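Local coordinates for cytomegalovirus protein US2 (Human herpesvirus 5, PDB 1IM3) that redirects newly made MHC class I heavy chains through the SEC61 translocon to the cytosol for proteasomal destruction, hiding infected cells from cytotoxic T lymphocytes, at residues 30-35 / 50-55; 21-26 / 78-83. All blocks are in the same frame, centred on the assembly; numbering follows the deposited sequence.

Interaction 1 of 2, residues 30-35 / 50-55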
ATOM      1  N   PHE D  30      20.109 -10.242   4.098  1.00 30.78           N
ATOM      2  CA  PHE D  30      20.310  -8.828   4.407  1.00 29.66           C
ATOM      3  C   PHE D  30      19.639  -7.880   3.408  1.00 31.50           C
ATOM      4  O   PHE D  30      19.221  -8.280   2.324  1.00 31.32           O
ATOM      5  CB  PHE D  30      21.799  -8.492   4.382  1.00 25.35           C
ATOM      6  CG  PHE D  30      22.336  -8.314   2.978  1.00 26.56           C
ATOM      7  CD1 PHE D  30      22.558  -9.427   2.157  1.00 24.38           C
ATOM      8  CD2 PHE D  30      22.493  -7.031   2.429  1.00 23.19           C
ATOM      9  CE1 PHE D  30      22.919  -9.279   0.809  1.00 22.81           C
ATOM     10  CE2 PHE D  30      22.854  -6.848   1.073  1.00 19.16           C
ATOM     11  CZ  PHE D  30      23.069  -7.978   0.254  1.00 24.67           C
ATOM     12  N   VAL D  31      19.566  -6.611   3.801  1.00 30.08           N
ATOM     13  CA  VAL D  31      19.050  -5.543   2.963  1.00 29.37           C
ATOM     14  C   VAL D  31      20.018  -4.391   3.201  1.00 29.15           C
ATOM     15  O   VAL D  31      20.282  -4.024   4.342  1.00 27.74           O
ATOM     16  CB  VAL D  31      17.640  -5.066   3.359  1.00 30.90           C
ATOM     17  CG1 VAL D  31      17.197  -3.977   2.395  1.00 27.58           C
ATOM     18  CG2 VAL D  31      16.651  -6.234   3.321  1.00 30.54           C
ATOM     19  N   PHE D  32      20.577  -3.850   2.121  1.00 25.94           N
ATOM     20  CA  PHE D  32      21.521  -2.721   2.217  1.00 27.61           C
ATOM     21  C   PHE D  32      20.699  -1.526   1.744  1.00 27.72           C
ATOM     22  O   PHE D  32      20.364  -1.437   0.568  1.00 26.56           O
ATOM     23  CB  PHE D  32      22.712  -2.941   1.282  1.00 25.50           C
ATOM     24  CG  PHE D  32      23.803  -1.915   1.419  1.00 28.22           C
ATOM     25  CD1 PHE D  32      24.633  -1.893   2.536  1.00 28.09           C
ATOM     26  CD2 PHE D  32      24.024  -0.979   0.411  1.00 30.05           C
ATOM     27  CE1 PHE D  32      25.668  -0.964   2.645  1.00 26.66           C
ATOM     28  CE2 PHE D  32      25.065  -0.043   0.520  1.00 29.19           C
ATOM     29  CZ  PHE D  32      25.881  -0.050   1.643  1.00 26.60           C
ATOM     30  N   ASP D  33      20.386  -0.609   2.648  1.00 26.95           N
ATOM     31  CA  ASP D  33      19.516   0.516   2.299  1.00 27.92           C
ATOM     32  C   ASP D  33      20.166   1.883   2.594  1.00 26.92           C
ATOM     33  O   ASP D  33      19.841   2.532   3.576  1.00 24.98           O
ATOM     34  CB  ASP D  33      18.210   0.331   3.094  1.00 27.30           C
ATOM     35  CG  ASP D  33      17.124   1.330   2.714  1.00 29.99           C
ATOM     36  OD1 ASP D  33      17.323   2.142   1.783  1.00 30.33           O
ATOM     37  OD2 ASP D  33      16.057   1.298   3.359  1.00 28.66           O
ATOM     38  N   PRO D  34      21.085   2.327   1.731  1.00 27.05           N
ATOM     39  CA  PRO D  34      21.784   3.606   1.918  1.00 30.13           C
ATOM     40  C   PRO D  34      20.986   4.857   1.557  1.00 31.22           C
ATOM     41  O   PRO D  34      20.292   4.898   0.547  1.00 32.47           O
ATOM     42  CB  PRO D  34      23.035   3.442   1.057  1.00 26.99           C
ATOM     43  CG  PRO D  34      22.521   2.665  -0.099  1.00 28.34           C
ATOM     44  CD  PRO D  34      21.615   1.610   0.561  1.00 29.65           C
ATOM     45  N   LYS D  35      21.078   5.871   2.407  1.00 32.90           N
ATOM     46  CA  LYS D  35      20.372   7.131   2.168  1.00 36.89           C
ATOM     47  C   LYS D  35      21.319   8.317   2.246  1.00 38.72           C
ATOM     48  O   LYS D  35      22.280   8.300   3.014  1.00 38.26           O
ATOM     49  CB  LYS D  35      19.267   7.385   3.201  1.00 35.13           C
ATOM     50  CG  LYS D  35      17.974   6.571   3.094  1.00 35.87           C
ATOM     51  CD  LYS D  35      18.036   5.287   3.922  1.00 36.62           C
ATOM     52  CE  LYS D  35      16.650   4.693   4.241  1.00 35.69           C
ATOM     53  NZ  LYS D  35      15.826   4.239   3.077  1.00 32.07           N
ATOM     54  N   ASP D  50      28.358  -4.731  -7.240  1.00 30.64           N
ATOM     55  CA  ASP D  50      29.775  -5.005  -7.033  1.00 34.20           C
ATOM     56  C   ASP D  50      30.317  -4.292  -5.788  1.00 36.07           C
ATOM     57  O   ASP D  50      31.372  -4.655  -5.260  1.00 36.60           O
ATOM     58  CB  ASP D  50      30.625  -4.570  -8.239  1.00 34.95           C
ATOM     59  CG  ASP D  50      30.424  -5.440  -9.465  1.00 37.81           C
ATOM     60  OD1 ASP D  50      29.742  -6.496  -9.388  1.00 40.06           O
ATOM     61  OD2 ASP D  50      30.983  -5.039 -10.505  1.00 37.27           O
ATOM     62  N   ASP D  51      29.612  -3.263  -5.323  1.00 34.47           N
ATOM     63  CA  ASP D  51      30.067  -2.538  -4.154  1.00 33.67           C
ATOM     64  C   ASP D  51      29.531  -3.085  -2.839  1.00 33.17           C
ATOM     65  O   ASP D  51      29.718  -2.461  -1.782  1.00 30.87           O
ATOM     66  CB  ASP D  51      29.705  -1.061  -4.266  1.00 36.25           C
ATOM     67  CG  ASP D  51      30.461  -0.345  -5.382  1.00 36.62           C
ATOM     68  OD1 ASP D  51      30.241   0.865  -5.554  1.00 34.84           O
ATOM     69  OD2 ASP D  51      31.279  -0.968  -6.089  1.00 38.62           O
ATOM     70  N   VAL D  52      28.862  -4.229  -2.908  1.00 31.67           N
ATOM     71  CA  VAL D  52      28.327  -4.892  -1.733  1.00 32.40           C
ATOM     72  C   VAL D  52      28.686  -6.385  -1.785  1.00 34.76           C
ATOM     73  O   VAL D  52      28.476  -7.038  -2.809  1.00 36.03           O
ATOM     74  CB  VAL D  52      26.805  -4.749  -1.669  1.00 31.83           C
ATOM     75  CG1 VAL D  52      26.267  -5.477  -0.444  1.00 31.19           C
ATOM     76  CG2 VAL D  52      26.426  -3.263  -1.611  1.00 30.07           C
ATOM     77  N   GLU D  53      29.244  -6.914  -0.697  1.00 36.09           N
ATOM     78  CA  GLU D  53      29.582  -8.330  -0.643  1.00 38.45           C
ATOM     79  C   GLU D  53      29.002  -8.960   0.590  1.00 35.96           C
ATOM     80  O   GLU D  53      29.300  -8.537   1.704  1.00 35.05           O
ATOM     81  CB  GLU D  53      31.097  -8.516  -0.655  1.00 42.38           C
ATOM     82  CG  GLU D  53      31.736  -7.990  -1.923  1.00 49.54           C
ATOM     83  CD  GLU D  53      33.221  -8.275  -1.997  1.00 55.11           C
ATOM     84  OE1 GLU D  53      33.961  -7.854  -1.075  1.00 56.57           O
ATOM     85  OE2 GLU D  53      33.647  -8.921  -2.981  1.00 56.46           O
ATOM     86  N   PHE D  54      28.167  -9.967   0.380  1.00 35.60           N
ATOM     87  CA  PHE D  54      27.524 -10.679   1.469  1.00 35.98           C
ATOM     88  C   PHE D  54      27.984 -12.121   1.464  1.00 36.20           C
ATOM     89  O   PHE D  54      27.999 -12.747   0.401  1.00 36.74           O
ATOM     90  CB  PHE D  54      26.004 -10.640   1.284  1.00 32.05           C
ATOM     91  CG  PHE D  54      25.237 -11.362   2.359  1.00 32.94           C
ATOM     92  CD1 PHE D  54      25.292 -10.932   3.682  1.00 32.24           C
ATOM     93  CD2 PHE D  54      24.423 -12.448   2.042  1.00 34.00           C
ATOM     94  CE1 PHE D  54      24.550 -11.563   4.671  1.00 34.49           C
ATOM     95  CE2 PHE D  54      23.679 -13.086   3.021  1.00 33.54           C
ATOM     96  CZ  PHE D  54      23.739 -12.648   4.336  1.00 34.89           C
ATOM     97  N   VAL D  55      28.371 -12.626   2.636  1.00 37.27           N
ATOM     98  CA  VAL D  55      28.764 -14.025   2.803  1.00 37.65           C
ATOM     99  C   VAL D  55      27.793 -14.545   3.845  1.00 38.08           C
ATOM    100  O   VAL D  55      27.947 -14.258   5.038  1.00 38.85           O
ATOM    101  CB  VAL D  55      30.204 -14.170   3.335  1.00 38.55           C
ATOM    102  CG1 VAL D  55      30.576 -15.654   3.455  1.00 37.54           C
ATOM    103  CG2 VAL D  55      31.167 -13.483   2.391  1.00 36.32           C
TER
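The side chains of Phe-30 and Phe-54 run alongside each other, pointing opposite ways, and bring their rings together. The centroids lie 4.6 Å apart and the planes are turned by 38°. The pair is oblique, neither a parallel stack nor a T-shape. Phe-30 CD1 does most of the touching. It sits over one face of the Phe-54 ring, offset toward the rim, 3.3 Å from Phe-54 CG. Next to it, Phe-30 CE1 meets Phe-54 CB at 3.4 Å. With chi1 at 79°, Phe-30 CG stands between the backbone N and the carbonyl carbon, which lays the ring alongside Phe-54. In-plane at an edge of this ring is CB of Phe-32, two residues along the same strand.

Val-52 divides its two methyls between the two phenylalanines of 30-35. CG1 meets the Phe-30 ring obliquely, 4.0 Å from CE2. CG2 lies over one face of the Phe-32 ring, in a CH-pi contact 4.2 Å from the centroid and 23° off the normal. All the contacts across the pair are apolar.

The two strands run nearly antiparallel, yet their axes are 9.7 Å apart at closest. That spacing reflects facing sheets of the immunoglobulin-like sandwich of the lumenal domain, with side chains filling the gap. Phe-30 makes a cation-pi contact with a basic side chain of another protein chain, which places this end of strand 30-37 beside the interface. Strand 30-37 pairs with 75-82 and 42-44 in one sheet. Strand 52-55 is outermost, within this chain, in the other sheet and pairs with 59-68. Leu-60 on 59-68 touches Phe-30, Val-52 and Phe-54. The Phe-32 ring also meets Trp-62 of that strand, and Leu-78 and Leu-80 of strand 75-82.

Interaction 2 of 2, residues 21-26 / 78-83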
ATOM      1  N   GLY D  21      32.657  -0.251   4.567  1.00 40.83           N
ATOM      2  CA  GLY D  21      32.269  -0.670   5.887  1.00 39.37           C
ATOM      3  C   GLY D  21      32.258  -2.177   5.941  1.00 39.79           C
ATOM      4  O   GLY D  21      32.393  -2.859   4.923  1.00 39.40           O
ATOM      5  N   SER D  22      32.091  -2.702   7.141  1.00 39.62           N
ATOM      6  CA  SER D  22      32.067  -4.134   7.316  1.00 40.05           C
ATOM      7  C   SER D  22      31.308  -4.487   8.574  1.00 39.39           C
ATOM      8  O   SER D  22      31.341  -3.747   9.564  1.00 37.52           O
ATOM      9  CB  SER D  22      33.495  -4.677   7.401  1.00 40.48           C
ATOM     10  OG  SER D  22      33.490  -6.049   7.756  1.00 46.57           O
ATOM     11  N   ILE D  23      30.614  -5.617   8.515  1.00 39.46           N
ATOM     12  CA  ILE D  23      29.849  -6.123   9.644  1.00 39.15           C
ATOM     13  C   ILE D  23      30.016  -7.643   9.641  1.00 39.26           C
ATOM     14  O   ILE D  23      29.854  -8.277   8.596  1.00 40.93           O
ATOM     15  CB  ILE D  23      28.353  -5.785   9.488  1.00 40.47           C
ATOM     16  CG1 ILE D  23      28.163  -4.268   9.582  1.00 40.92           C
ATOM     17  CG2 ILE D  23      27.528  -6.511  10.541  1.00 37.26           C
ATOM     18  CD1 ILE D  23      26.742  -3.823   9.443  1.00 42.48           C
ATOM     19  N   VAL D  24      30.407  -8.239  10.762  1.00 37.26           N
ATOM     20  CA  VAL D  24      30.503  -9.699  10.785  1.00 37.97           C
ATOM     21  C   VAL D  24      29.329 -10.134  11.642  1.00 38.08           C
ATOM     22  O   VAL D  24      28.874  -9.373  12.498  1.00 37.14           O
ATOM     23  CB  VAL D  24      31.837 -10.259  11.408  1.00 35.88           C
ATOM     24  CG1 VAL D  24      33.001  -9.982  10.491  1.00 35.00           C
ATOM     25  CG2 VAL D  24      32.080  -9.674  12.778  1.00 35.15           C
ATOM     26  N   GLY D  25      28.832 -11.342  11.394  1.00 38.86           N
ATOM     27  CA  GLY D  25      27.710 -11.879  12.148  1.00 39.56           C
ATOM     28  C   GLY D  25      27.193 -13.109  11.428  1.00 41.45           C
ATOM     29  O   GLY D  25      27.704 -13.469  10.359  1.00 39.91           O
ATOM     30  N   ASN D  26      26.179 -13.757  11.987  1.00 43.48           N
ATOM     31  CA  ASN D  26      25.645 -14.949  11.347  1.00 47.04           C
ATOM     32  C   ASN D  26      24.343 -14.718  10.573  1.00 47.13           C
ATOM     33  O   ASN D  26      23.537 -15.644  10.450  1.00 49.62           O
ATOM     34  CB  ASN D  26      25.465 -16.076  12.384  1.00 48.84           C
ATOM     35  CG  ASN D  26      24.515 -15.697  13.516  1.00 53.08           C
ATOM     36  OD1 ASN D  26      24.042 -14.555  13.601  1.00 55.13           O
ATOM     37  ND2 ASN D  26      24.231 -16.661  14.399  1.00 54.09           N
ATOM     38  N   LEU D  78      22.790   5.050   6.797  1.00 36.98           N
ATOM     39  CA  LEU D  78      22.764   3.685   6.322  1.00 37.45           C
ATOM     40  C   LEU D  78      21.827   2.791   7.109  1.00 35.55           C
ATOM     41  O   LEU D  78      22.113   2.435   8.252  1.00 36.90           O
ATOM     42  CB  LEU D  78      24.184   3.124   6.364  1.00 39.97           C
ATOM     43  CG  LEU D  78      24.441   1.766   5.720  1.00 44.27           C
ATOM     44  CD1 LEU D  78      23.930   1.766   4.282  1.00 43.05           C
ATOM     45  CD2 LEU D  78      25.951   1.477   5.759  1.00 45.80           C
ATOM     46  N   ARG D  79      20.698   2.438   6.505  1.00 32.18           N
ATOM     47  CA  ARG D  79      19.744   1.550   7.153  1.00 31.22           C
ATOM     48  C   ARG D  79      20.088   0.136   6.714  1.00 30.75           C
ATOM     49  O   ARG D  79      20.254  -0.135   5.536  1.00 30.06           O
ATOM     50  CB  ARG D  79      18.303   1.894   6.746  1.00 31.23           C
ATOM     51  CG  ARG D  79      17.243   0.906   7.260  1.00 30.62           C
ATOM     52  CD  ARG D  79      15.806   1.321   6.900  1.00 28.92           C
ATOM     53  NE  ARG D  79      14.840   0.301   7.303  1.00 26.99           N
ATOM     54  CZ  ARG D  79      14.435  -0.703   6.527  1.00 25.90           C
ATOM     55  NH1 ARG D  79      14.895  -0.842   5.277  1.00 22.67           N
ATOM     56  NH2 ARG D  79      13.577  -1.578   7.007  1.00 24.73           N
ATOM     57  N   LEU D  80      20.225  -0.763   7.672  1.00 30.64           N
ATOM     58  CA  LEU D  80      20.560  -2.133   7.338  1.00 32.30           C
ATOM     59  C   LEU D  80      19.589  -3.053   8.035  1.00 33.22           C
ATOM     60  O   LEU D  80      19.144  -2.755   9.139  1.00 35.27           O
ATOM     61  CB  LEU D  80      21.973  -2.478   7.822  1.00 31.62           C
ATOM     62  CG  LEU D  80      23.158  -1.710   7.253  1.00 34.26           C
ATOM     63  CD1 LEU D  80      24.422  -2.152   7.965  1.00 34.72           C
ATOM     64  CD2 LEU D  80      23.280  -1.969   5.749  1.00 31.33           C
ATOM     65  N   VAL D  81      19.202  -4.141   7.385  1.00 31.94           N
ATOM     66  CA  VAL D  81      18.365  -5.086   8.089  1.00 32.72           C
ATOM     67  C   VAL D  81      19.076  -6.418   7.905  1.00 32.74           C
ATOM     68  O   VAL D  81      19.297  -6.896   6.794  1.00 31.22           O
ATOM     69  CB  VAL D  81      16.867  -5.067   7.637  1.00 34.68           C
ATOM     70  CG1 VAL D  81      16.668  -4.159   6.462  1.00 33.94           C
ATOM     71  CG2 VAL D  81      16.359  -6.463   7.417  1.00 32.86           C
ATOM     72  N   LEU D  82      19.518  -6.950   9.033  1.00 31.87           N
ATOM     73  CA  LEU D  82      20.282  -8.183   9.089  1.00 32.14           C
ATOM     74  C   LEU D  82      19.434  -9.234   9.758  1.00 32.65           C
ATOM     75  O   LEU D  82      19.036  -9.083  10.920  1.00 29.58           O
ATOM     76  CB  LEU D  82      21.543  -7.937   9.904  1.00 32.22           C
ATOM     77  CG  LEU D  82      22.274  -6.635   9.545  1.00 34.13           C
ATOM     78  CD1 LEU D  82      23.405  -6.378  10.533  1.00 31.96           C
ATOM     79  CD2 LEU D  82      22.803  -6.723   8.132  1.00 30.50           C
ATOM     80  N   GLN D  83      19.131 -10.296   9.020  1.00 36.07           N
ATOM     81  CA  GLN D  83      18.301 -11.354   9.588  1.00 40.66           C
ATOM     82  C   GLN D  83      17.029 -10.743  10.146  1.00 38.62           C
ATOM     83  O   GLN D  83      16.482 -11.258  11.103  1.00 41.60           O
ATOM     84  CB  GLN D  83      19.039 -12.060  10.729  1.00 44.00           C
ATOM     85  CG  GLN D  83      19.778 -13.263  10.310  1.00 50.58           C
ATOM     86  CD  GLN D  83      18.858 -14.412  10.094  1.00 53.96           C
ATOM     87  OE1 GLN D  83      17.714 -14.218   9.664  1.00 54.29           O
ATOM     88  NE2 GLN D  83      19.344 -15.635  10.385  1.00 55.74           N
TER
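The flat group that touches across is the Gln-83 amide, whose NE2 lies 4.2 Å from the backbone O of Asn-26, too far for a hydrogen bond. The Asn-26 amide itself does not reach the other segment. The approach is of an amide N to a backbone carbonyl, and no faces stack. Asn-26 OD1 instead accepts a bond from the backbone N of Trp-2.

The deeper part is aliphatic. Ile-23 and Leu-80 meet end to end through their CD1 methyls, 3.2 Å apart, shorter than methyls normally come, so the exact distance is doubtful. Ile-23 puts CG1 anti to its carbonyl carbon (chi1 -67°), and CD1 extends from there to Leu-80. The other branch, CG2, crosses Leu-82 at a slant and lies 4.1 Å from its CD1.

Strand 16-25 belongs to one sheet of the sandwich and strand 75-82 to the other. Phe-3 of strand 3-12 touches both Ile-23 and Leu-82. Ile-87 of strand 85-91 touches Leu-80 and Leu-82. Chemically, the joint is methyl packing inside with a loose polar approach at one end. The contact thus rests mainly on buried hydrocarbon, without a hydrogen bond between the two segments.

In the fold
Both interactions bridge the two sheets of the sandwich, and in one of these sheets their strands 30-37 and 75-82 are neighbours. Interaction 2 is the more buried: branched aliphatic groups fill its interior and polar residues lie at one end. Interaction 1 is largely aromatic and only partly buried; its second segment lies on a strand that is outermost within this chain. The two touch directly. Phe-32 CD1 packs 3.5 Å from Leu-80 CD2, which joins the aromatic and aliphatic parts into one core. On the other side of the shared sheet, Asp-33 and Arg-79 form a salt bridge, and both bond to another protein chain. In sequence, both segments of interaction 1 fall between those of interaction 2.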